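Local coordinates for defective in germ line development protein 3, isoform a (Caenorhabditis elegans, PDB 3N89), which acts in germline development and carries tandem KH domains, a fold associated with RNA binding, packed into one globular platform, at residues V197-G202 with L258-M263. Sequence-based numbering, arbitrary orientation.
Sequences VDQVLG and LLPISM
Leu258 lies against Val200, and its side chain can be followed outward from the backbone. CB already meets the valine, 4.0 Å from Val200 CG1. With chi1 at -68°, CG is anti to the carbonyl carbon, and the chain then runs on extended through CD1 toward Val200. CD1 carries most of the contact: it sits 3.9 Å from Val200 CG1 and also reaches the backbone, 3.4 Å from Val200 O. CD2 branches off away from the valine, and Trp355 also packs on this leucine. On the valine the touching branch is CG1, which chi1 of 180° sets anti to the backbone N. One residue earlier, Gln199 stretches out in an extended chain and brings its terminal amide over the ring of Pro260, near CB. The two backbones are bridged by a third residue: Lys321 NZ is hydrogen-bonded to both Gln199 O and Leu258 O, the latter just ahead of the strand. Leu259, still ahead of the strand, already has a backbone hydrogen bond with Glu322; within the strand, Ile261 pairs with Ser320. Strand 186-193, helices 197-200 and 209-217, strands 220-222 and 236-242 and helix 245-257 follow the beta-alpha-alpha-beta-beta-alpha order of a type I KH fold. The contact joins the first helix of this third KH domain to the short link into the opening strand of the fourth, a buried junction between consecutive KH domains.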
loop_
_atom_site.group_PDB
_atom_site.type_symbol
_atom_site.label_atom_id
_atom_site.label_comp_id
_atom_site.label_asym_id
_atom_site.label_seq_id
_atom_site.Cartn_x
_atom_site.Cartn_y
_atom_site.Cartn_z
ATOM N N VAL A 197 8.192 4.646 -9.260
ATOM C CA VAL A 197 7.656 4.705 -10.613
ATOM C C VAL A 197 8.262 3.625 -11.501
ATOM O O VAL A 197 7.543 2.935 -12.222
ATOM C CB VAL A 197 7.926 6.080 -11.258
ATOM C CG1 VAL A 197 7.554 6.040 -12.734
ATOM C CG2 VAL A 197 7.126 7.169 -10.529
ATOM N N ASP A 198 9.581 3.467 -11.450
ATOM C CA ASP A 198 10.218 2.452 -12.278
ATOM C C ASP A 198 9.771 1.027 -11.935
ATOM O O ASP A 198 9.609 0.193 -12.832
ATOM C CB ASP A 198 11.754 2.560 -12.204
ATOM C CG ASP A 198 12.290 2.566 -10.775
ATOM O OD1 ASP A 198 11.727 1.841 -9.918
ATOM O OD2 ASP A 198 13.289 3.286 -10.518
ATOM N N GLN A 199 9.547 0.762 -10.648
ATOM C CA GLN A 199 9.138 -0.565 -10.185
ATOM C C GLN A 199 7.643 -0.884 -10.366
ATOM O O GLN A 199 7.266 -2.051 -10.510
ATOM C CB GLN A 199 9.517 -0.727 -8.709
ATOM C CG GLN A 199 9.327 -2.126 -8.146
ATOM C CD GLN A 199 9.466 -2.183 -6.625
ATOM O OE1 GLN A 199 10.408 -1.630 -6.054
ATOM N NE2 GLN A 199 8.528 -2.862 -5.967
ATOM N N VAL A 200 6.793 0.140 -10.358
ATOM C CA VAL A 200 5.353 -0.069 -10.500
ATOM C C VAL A 200 4.870 0.040 -11.943
ATOM O O VAL A 200 4.237 -0.879 -12.471
ATOM C CB VAL A 200 4.546 0.955 -9.656
ATOM C CG1 VAL A 200 3.055 0.704 -9.835
ATOM C CG2 VAL A 200 4.934 0.859 -8.177
ATOM N N LEU A 201 5.163 1.172 -12.574
ATOM C CA LEU A 201 4.752 1.412 -13.950
ATOM C C LEU A 201 5.621 0.710 -14.985
ATOM O O LEU A 201 5.128 0.235 -16.011
ATOM C CB LEU A 201 4.755 2.914 -14.235
ATOM C CG LEU A 201 3.462 3.687 -13.979
ATOM C CD1 LEU A 201 3.162 3.772 -12.495
ATOM C CD2 LEU A 201 3.607 5.064 -14.573
ATOM N N GLY A 202 6.919 0.665 -14.717
ATOM C CA GLY A 202 7.844 0.043 -15.641
ATOM C C GLY A 202 9.077 0.910 -15.800
ATOM O O GLY A 202 9.072 2.088 -15.415
ATOM N N LEU A 258 0.875 -3.963 -6.698
ATOM C CA LEU A 258 2.259 -3.758 -7.130
ATOM C C LEU A 258 3.133 -3.004 -6.135
ATOM O O LEU A 258 4.360 -3.045 -6.226
ATOM C CB LEU A 258 2.295 -3.027 -8.478
ATOM C CG LEU A 258 1.781 -3.773 -9.715
ATOM C CD1 LEU A 258 1.982 -2.914 -10.964
ATOM C CD2 LEU A 258 2.524 -5.082 -9.863
ATOM N N LEU A 259 2.498 -2.300 -5.204
ATOM C CA LEU A 259 3.212 -1.537 -4.186
ATOM C C LEU A 259 4.199 -2.432 -3.454
ATOM O O LEU A 259 3.855 -3.544 -3.063
ATOM C CB LEU A 259 2.223 -0.952 -3.173
ATOM C CG LEU A 259 1.448 0.287 -3.601
ATOM C CD1 LEU A 259 0.406 0.602 -2.559
ATOM C CD2 LEU A 259 2.413 1.463 -3.780
ATOM N N PRO A 260 5.439 -1.958 -3.256
ATOM C CA PRO A 260 6.453 -2.750 -2.559
ATOM C C PRO A 260 6.127 -2.905 -1.080
ATOM O O PRO A 260 5.406 -2.091 -0.507
ATOM C CB PRO A 260 7.734 -1.948 -2.793
ATOM C CG PRO A 260 7.240 -0.543 -2.806
ATOM C CD PRO A 260 5.990 -0.652 -3.668
ATOM N N ILE A 261 6.676 -3.948 -0.468
ATOM C CA ILE A 261 6.439 -4.233 0.940
ATOM C C ILE A 261 7.711 -4.863 1.497
ATOM O O ILE A 261 8.448 -5.521 0.763
ATOM C CB ILE A 261 5.248 -5.226 1.088
ATOM C CG1 ILE A 261 4.684 -5.184 2.505
ATOM C CG2 ILE A 261 5.702 -6.656 0.759
ATOM C CD1 ILE A 261 3.334 -5.862 2.610
ATOM N N SER A 262 7.978 -4.665 2.783
ATOM C CA SER A 262 9.173 -5.244 3.384
ATOM C C SER A 262 9.010 -5.363 4.881
ATOM O O SER A 262 8.259 -4.604 5.491
ATOM C CB SER A 262 10.403 -4.387 3.085
ATOM O OG SER A 262 10.360 -3.180 3.821
ATOM N N MET A 263 9.726 -6.314 5.472
ATOM C CA MET A 263 9.657 -6.537 6.908
ATOM C C MET A 263 11.059 -6.636 7.482
ATOM O O MET A 263 11.862 -7.446 7.021
ATOM C CB MET A 263 8.893 -7.823 7.180
ATOM C CG MET A 263 8.568 -8.054 8.626
ATOM S SD MET A 263 7.552 -9.517 8.765
ATOM C CE MET A 263 8.782 -10.786 8.556
#